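Local coordinates for methionine-binding protein (Coxiella burnetii, PDB 3TQW) that probably serves as the periplasmic substrate-binding component of an ABC transporter and holds a methionine ligand between its two lobes, at residues A[22-26]-A[27-31]; A[91-95]-A[96-100]. One frame throughout, in Å; residues are numbered along the deposited sequence.

In the fold
Near the N terminus, strand 5-10 leads into helix 13-29, and contact 1 (22-31) finishes that helix and turns the chain toward strand 33-38, within the beta-alpha-beta unit at one end of the six-stranded lobe. The chain later crosses to the five-stranded lobe, where contact 2 (91-100) folds the connection from strand 87-89 to strand 104-108. The two are in series, neither nested nor crossing. The centres of contact 1 and contact 2 lie about 46 Å apart, on opposite sides of the chain's centre, and the nearest atoms of contact 1 and contact 2 are about 32 Å apart. Both are local turns, one in each lobe, and neither includes a methionine-pocket residue.

Contact 1. Residues A[22-26]-A[27-31]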
ATOM      1  N   LYS A  22       8.278  12.538 -12.233  1.00 13.66           N
ATOM      2  CA  LYS A  22       8.537  12.572 -13.672  1.00 10.76           C
ATOM      3  C   LYS A  22       9.082  13.926 -14.117  1.00 11.11           C
ATOM      4  O   LYS A  22       9.961  14.005 -14.984  1.00 12.14           O
ATOM      5  CB  LYS A  22       7.256  12.215 -14.442  1.00 11.65           C
ATOM      6  CG  LYS A  22       7.195  12.700 -15.892  1.00 13.68           C
ATOM      7  CD  LYS A  22       5.804  12.406 -16.473  1.00 16.63           C
ATOM      8  CE  LYS A  22       5.579  13.095 -17.810  1.00 19.08           C
ATOM      9  NZ  LYS A  22       6.339  12.440 -18.906  1.00 20.82           N
ATOM     10  N   GLN A  23       8.559  14.996 -13.525  1.00 14.12           N
ATOM     11  CA  GLN A  23       9.034  16.333 -13.825  1.00 15.85           C
ATOM     12  C   GLN A  23      10.467  16.507 -13.347  1.00 14.71           C
ATOM     13  O   GLN A  23      11.304  17.066 -14.055  1.00 13.22           O
ATOM     14  CB  GLN A  23       8.149  17.381 -13.155  1.00 18.97           C
ATOM     15  CG  GLN A  23       6.730  17.438 -13.681  1.00 25.45           C
ATOM     16  CD  GLN A  23       5.798  18.142 -12.708  1.00 33.06           C
ATOM     17  OE1 GLN A  23       4.660  17.710 -12.492  1.00 34.56           O
ATOM     18  NE2 GLN A  23       6.285  19.221 -12.101  1.00 30.10           N
ATOM     19  N   VAL A  24      10.735  16.051 -12.128  1.00 12.61           N
ATOM     20  CA  VAL A  24      12.084  16.098 -11.577  1.00 12.67           C
ATOM     21  C   VAL A  24      13.034  15.296 -12.464  1.00 16.84           C
ATOM     22  O   VAL A  24      14.141  15.739 -12.761  1.00 16.01           O
ATOM     23  CB  VAL A  24      12.117  15.540 -10.140  1.00 13.32           C
ATOM     24  CG1 VAL A  24      13.564  15.301  -9.675  1.00 15.47           C
ATOM     25  CG2 VAL A  24      11.393  16.494  -9.194  1.00 14.59           C
ATOM     26  N   ALA A  25      12.585  14.118 -12.889  1.00 15.42           N
ATOM     27  CA  ALA A  25      13.395  13.252 -13.736  1.00 15.40           C
ATOM     28  C   ALA A  25      13.842  13.999 -14.992  1.00 14.22           C
ATOM     29  O   ALA A  25      15.013  13.943 -15.370  1.00 14.95           O
ATOM     30  CB  ALA A  25      12.622  11.998 -14.103  1.00 15.46           C
ATOM     31  N   LEU A  26      12.914  14.718 -15.623  1.00 11.89           N
ATOM     32  CA  LEU A  26      13.234  15.437 -16.854  1.00 11.59           C
ATOM     33  C   LEU A  26      14.091  16.665 -16.580  1.00 14.68           C
ATOM     34  O   LEU A  26      15.123  16.870 -17.228  1.00 15.89           O
ATOM     35  CB  LEU A  26      11.965  15.830 -17.626  1.00 10.64           C
ATOM     36  CG  LEU A  26      12.215  16.581 -18.943  1.00 16.85           C
ATOM     37  CD1 LEU A  26      13.039  15.728 -19.880  1.00 16.57           C
ATOM     38  CD2 LEU A  26      10.913  17.006 -19.623  1.00 21.88           C
ATOM     39  N   ASN A  27      13.659  17.479 -15.618  1.00 16.31           N
ATOM     40  CA  ASN A  27      14.315  18.758 -15.348  1.00 19.83           C
ATOM     41  C   ASN A  27      15.699  18.634 -14.727  1.00 16.26           C
ATOM     42  O   ASN A  27      16.576  19.446 -15.006  1.00 15.16           O
ATOM     43  CB  ASN A  27      13.457  19.644 -14.432  1.00 21.95           C
ATOM     44  CG  ASN A  27      12.120  20.017 -15.051  1.00 28.16           C
ATOM     45  OD1 ASN A  27      11.895  19.818 -16.245  1.00 28.59           O
ATOM     46  ND2 ASN A  27      11.226  20.571 -14.236  1.00 29.75           N
ATOM     47  N   ARG A  28      15.890  17.622 -13.887  0.52 14.73           N
ATOM     48  CA  ARG A  28      17.122  17.493 -13.117  0.52 15.19           C
ATOM     49  C   ARG A  28      18.026  16.368 -13.615  0.52 15.78           C
ATOM     50  O   ARG A  28      19.238  16.405 -13.409  0.52 15.05           O
ATOM     51  CB  ARG A  28      16.802  17.279 -11.634  0.52 16.95           C
ATOM     52  CG  ARG A  28      16.054  18.433 -10.981  0.52 21.80           C
ATOM     53  CD  ARG A  28      16.939  19.663 -10.851  0.52 26.98           C
ATOM     54  NE  ARG A  28      16.284  20.731 -10.097  0.52 31.82           N
ATOM     55  CZ  ARG A  28      15.540  21.688 -10.645  0.52 34.96           C
ATOM     56  NH1 ARG A  28      15.350  21.715 -11.957  0.52 39.56           N
ATOM     57  NH2 ARG A  28      14.984  22.619  -9.882  0.52 35.59           N
ATOM     58  N   TYR A  29      17.437  15.365 -14.258  1.00 14.97           N
ATOM     59  CA  TYR A  29      18.212  14.220 -14.736  1.00 13.59           C
ATOM     60  C   TYR A  29      18.232  14.067 -16.252  1.00 12.01           C
ATOM     61  O   TYR A  29      18.914  13.186 -16.772  1.00 12.16           O
ATOM     62  CB  TYR A  29      17.704  12.911 -14.119  1.00 11.27           C
ATOM     63  CG  TYR A  29      17.844  12.847 -12.623  1.00 14.83           C
ATOM     64  CD1 TYR A  29      16.953  13.518 -11.796  1.00 15.21           C
ATOM     65  CD2 TYR A  29      18.861  12.107 -12.033  1.00 18.13           C
ATOM     66  CE1 TYR A  29      17.074  13.458 -10.419  1.00 17.57           C
ATOM     67  CE2 TYR A  29      18.986  12.039 -10.657  1.00 17.94           C
ATOM     68  CZ  TYR A  29      18.093  12.714  -9.860  1.00 17.42           C
ATOM     69  OH  TYR A  29      18.221  12.652  -8.497  1.00 17.87           O
ATOM     70  N   GLY A  30      17.478  14.905 -16.954  1.00 12.83           N
ATOM     71  CA  GLY A  30      17.352  14.784 -18.395  1.00 12.31           C
ATOM     72  C   GLY A  30      16.744  13.456 -18.815  1.00 17.05           C
ATOM     73  O   GLY A  30      17.004  12.966 -19.916  1.00 13.08           O
ATOM     74  N   LEU A  31      15.920  12.876 -17.944  1.00 15.45           N
ATOM     75  CA  LEU A  31      15.350  11.547 -18.186  1.00 15.32           C
ATOM     76  C   LEU A  31      13.854  11.622 -18.503  1.00 14.10           C
ATOM     77  O   LEU A  31      13.096  12.266 -17.780  1.00 14.25           O
ATOM     78  CB  LEU A  31      15.576  10.657 -16.958  1.00 14.30           C
ATOM     79  CG  LEU A  31      15.137   9.188 -17.013  1.00 17.84           C
ATOM     80  CD1 LEU A  31      16.006   8.410 -17.992  1.00 16.87           C
ATOM     81  CD2 LEU A  31      15.203   8.564 -15.627  1.00 18.97           C
TER
HETATM   82  O   HOH W   1      10.467  12.560 -17.239  0.85  8.09           O
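A25 and L31 close a Schellman motif that ends helix 13-29: the L31 N-H reaches back six residues to A25 O, with L31 N to A25 O at 2.9 Å and an N-H...O angle of 167°. The donor sits above the carbonyl plane of A25, off its lone pairs. The inner bond of the motif, G30 N to L26 O, is weak, and Y29 N adds another weak bond to A25 O. The last regular helical bonds come just before: N27 N to Q23 O, 2.9 Å, and R28 N to V24 O, 2.8 Å. G30 then leaves helical geometry with a positive phi of 61°, which swings L31 back over the last turn.

One water bridges the closure. It donates to K22 O and to L31 O, each 2.7 Å from the water oxygen, and so links the last residue of the turn to a carbonyl nine residues earlier.

Side-chain packing is modest. V24 and Y29 lie side by side and point the same way, V24 CG1 standing 4.0 Å from Y29 CE1. With CG beside its own backbone N (chi1 -63°), Y29 carries its ring back along the preceding turn, and V24 O comes to the ring edge, in the ring plane. Near the turn itself, Y29 CB lies 3.1 Å from A25 O, whereas A25 CB meets L31 CB more loosely, at 4.3 Å.

The V24-Y29 side of the helix packs on helix 211-220, V24 touching A219 and Y29 touching Q215 and S218. L31 reaches R212 of that helix, while A25 packs on V33 and K22 NZ bonds to V33 O, so the helix end is held against strand 33-38, which completes the beta-alpha-beta unit begun by strand 5-10.

Contact 2. Residues A[91-95]-A[96-100]; sequences KKITA and LTQLK
Q98 lays its side chain back over I93 and T94, the I93 and Q98 chains sliding past each other in opposite directions with I93 CG2 3.7 Å from Q98 CB. Q98 CG lies beside its own backbone N (chi1 -61°) and the chain runs extended beyond it, delivering the amide oxygen to the backbone ahead of the 3-10 turn 96-98.

Three donors meet that oxygen. T94 N approaches Q98 OE1 at 2.6 Å, almost in line with the amide C=O (166° at the oxygen). A95 N lies 3.0 Å from Q98 OE1 and comes from above the amide plane, as does T94 OG1, 3.3 Å from Q98 OE1. This is consistent with OE1, not NE2, facing the backbone, and limits the amide's rotation. In reverse, Q98 N donates to A95 O, 3.1 Å away. The A95 N to Q98 OE1 bond resembles the side-chain half of a capping box; alanine has no side-chain acceptor to return it.

The apolar contact is made by the other end of I93, which crosses L99 at about a right angle, I93 CD1 3.7 Å from L99 CD2.

S90 OG bonds to I93 N, and K147 NZ to L99 O, holding the turn at both ends. L96 touches A124 and L188. The turn lies on the connection between strands 87-89 and 104-108, which flank strand 168-171 in the five-stranded sheet.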
ATOM      1  N   LYS A  91     -17.650   4.424   9.347  1.00 26.07           N
ATOM      2  CA  LYS A  91     -18.700   5.427   9.262  1.00 28.54           C
ATOM      3  C   LYS A  91     -19.798   5.101  10.270  1.00 31.66           C
ATOM      4  O   LYS A  91     -20.887   5.674  10.222  1.00 35.13           O
ATOM      5  CB  LYS A  91     -19.274   5.498   7.844  1.00 27.89           C
ATOM      6  CG  LYS A  91     -18.370   6.214   6.854  1.00 35.17           C
ATOM      7  CD  LYS A  91     -18.707   5.865   5.413  1.00 41.10           C
ATOM      8  CE  LYS A  91     -20.145   6.209   5.065  1.00 46.71           C
ATOM      9  NZ  LYS A  91     -20.441   5.897   3.637  1.00 49.86           N
ATOM     10  N   LYS A  92     -19.504   4.183  11.189  1.00 27.85           N
ATOM     11  CA  LYS A  92     -20.492   3.772  12.186  1.00 31.05           C
ATOM     12  C   LYS A  92     -20.034   3.999  13.634  1.00 31.93           C
ATOM     13  O   LYS A  92     -20.859   4.112  14.537  1.00 34.59           O
ATOM     14  CB  LYS A  92     -20.911   2.310  11.971  1.00 29.58           C
ATOM     15  CG  LYS A  92     -21.599   2.040  10.629  1.00 28.55           C
ATOM     16  CD  LYS A  92     -22.132   0.616  10.558  1.00 32.03           C
ATOM     17  CE  LYS A  92     -22.589   0.233   9.150  1.00 35.81           C
ATOM     18  NZ  LYS A  92     -23.723   1.063   8.651  1.00 38.38           N
ATOM     19  N   ILE A  93     -18.723   4.061  13.855  1.00 30.73           N
ATOM     20  CA  ILE A  93     -18.188   4.319  15.190  1.00 30.84           C
ATOM     21  C   ILE A  93     -17.073   5.363  15.164  1.00 30.90           C
ATOM     22  O   ILE A  93     -16.372   5.508  14.160  1.00 28.95           O
ATOM     23  CB  ILE A  93     -17.662   3.032  15.870  1.00 29.32           C
ATOM     24  CG1 ILE A  93     -16.508   2.425  15.068  1.00 28.39           C
ATOM     25  CG2 ILE A  93     -18.786   2.018  16.059  1.00 30.48           C
ATOM     26  CD1 ILE A  93     -15.913   1.170  15.696  1.00 25.12           C
ATOM     27  N   THR A  94     -16.917   6.088  16.270  1.00 29.62           N
ATOM     28  CA  THR A  94     -15.853   7.079  16.405  1.00 31.59           C
ATOM     29  C   THR A  94     -14.754   6.574  17.327  1.00 30.06           C
ATOM     30  O   THR A  94     -13.664   7.141  17.375  1.00 32.50           O
ATOM     31  CB  THR A  94     -16.378   8.412  16.971  1.00 35.03           C
ATOM     32  OG1 THR A  94     -17.010   8.174  18.234  1.00 37.11           O
ATOM     33  CG2 THR A  94     -17.383   9.043  16.020  1.00 36.81           C
ATOM     34  N   ALA A  95     -15.047   5.513  18.071  1.00 28.50           N
ATOM     35  CA  ALA A  95     -14.061   4.924  18.968  1.00 27.45           C
ATOM     36  C   ALA A  95     -14.134   3.408  18.905  1.00 26.47           C
ATOM     37  O   ALA A  95     -15.212   2.839  18.748  1.00 24.60           O
ATOM     38  CB  ALA A  95     -14.280   5.410  20.393  1.00 29.29           C
ATOM     39  N   LEU A  96     -12.987   2.753  19.031  1.00 26.02           N
ATOM     40  CA  LEU A  96     -12.925   1.307  18.857  1.00 30.78           C
ATOM     41  C   LEU A  96     -13.733   0.544  19.905  1.00 35.95           C
ATOM     42  O   LEU A  96     -14.256  -0.535  19.624  1.00 38.29           O
ATOM     43  CB  LEU A  96     -11.472   0.827  18.837  1.00 30.15           C
ATOM     44  CG  LEU A  96     -10.666   1.206  17.592  1.00 29.43           C
ATOM     45  CD1 LEU A  96      -9.205   0.804  17.754  1.00 30.11           C
ATOM     46  CD2 LEU A  96     -11.270   0.567  16.342  1.00 24.59           C
ATOM     47  N   THR A  97     -13.842   1.102  21.108  1.00 35.06           N
ATOM     48  CA  THR A  97     -14.602   0.445  22.171  1.00 38.18           C
ATOM     49  C   THR A  97     -16.090   0.321  21.836  1.00 35.98           C
ATOM     50  O   THR A  97     -16.792  -0.508  22.412  1.00 37.36           O
ATOM     51  CB  THR A  97     -14.428   1.149  23.539  1.00 42.72           C
ATOM     52  OG1 THR A  97     -14.736   2.544  23.415  1.00 41.21           O
ATOM     53  CG2 THR A  97     -13.001   0.994  24.039  1.00 44.02           C
ATOM     54  N   GLN A  98     -16.565   1.137  20.900  1.00 33.45           N
ATOM     55  CA  GLN A  98     -17.975   1.113  20.510  1.00 33.79           C
ATOM     56  C   GLN A  98     -18.388  -0.157  19.758  1.00 34.11           C
ATOM     57  O   GLN A  98     -19.580  -0.408  19.572  1.00 33.11           O
ATOM     58  CB  GLN A  98     -18.324   2.342  19.668  1.00 37.97           C
ATOM     59  CG  GLN A  98     -18.112   3.674  20.373  1.00 42.57           C
ATOM     60  CD  GLN A  98     -18.538   4.855  19.522  1.00 44.94           C
ATOM     61  OE1 GLN A  98     -18.032   5.056  18.417  1.00 43.11           O
ATOM     62  NE2 GLN A  98     -19.481   5.641  20.030  1.00 48.90           N
ATOM     63  N   LEU A  99     -17.416  -0.949  19.313  1.00 33.09           N
ATOM     64  CA  LEU A  99     -17.725  -2.164  18.560  1.00 30.92           C
ATOM     65  C   LEU A  99     -18.624  -3.100  19.355  1.00 33.84           C
ATOM     66  O   LEU A  99     -18.329  -3.427  20.499  1.00 34.19           O
ATOM     67  CB  LEU A  99     -16.450  -2.901  18.153  1.00 28.33           C
ATOM     68  CG  LEU A  99     -15.704  -2.332  16.948  1.00 28.23           C
ATOM     69  CD1 LEU A  99     -14.384  -3.048  16.759  1.00 28.27           C
ATOM     70  CD2 LEU A  99     -16.568  -2.428  15.695  1.00 27.19           C
ATOM     71  N   LYS A 100     -19.719  -3.529  18.740  1.00 38.28           N
ATOM     72  CA  LYS A 100     -20.611  -4.492  19.368  1.00 42.44           C
ATOM     73  C   LYS A 100     -20.127  -5.912  19.108  1.00 38.44           C
ATOM     74  O   LYS A 100     -19.302  -6.154  18.219  1.00 30.48           O
ATOM     75  CB  LYS A 100     -22.036  -4.328  18.836  1.00 48.41           C
ATOM     76  CG  LYS A 100     -22.641  -2.955  19.090  1.00 56.02           C
ATOM     77  CD  LYS A 100     -23.916  -2.754  18.281  1.00 60.84           C
ATOM     78  CE  LYS A 100     -24.477  -1.350  18.461  1.00 63.92           C
ATOM     79  NZ  LYS A 100     -25.584  -1.069  17.503  1.00 65.37           N
TER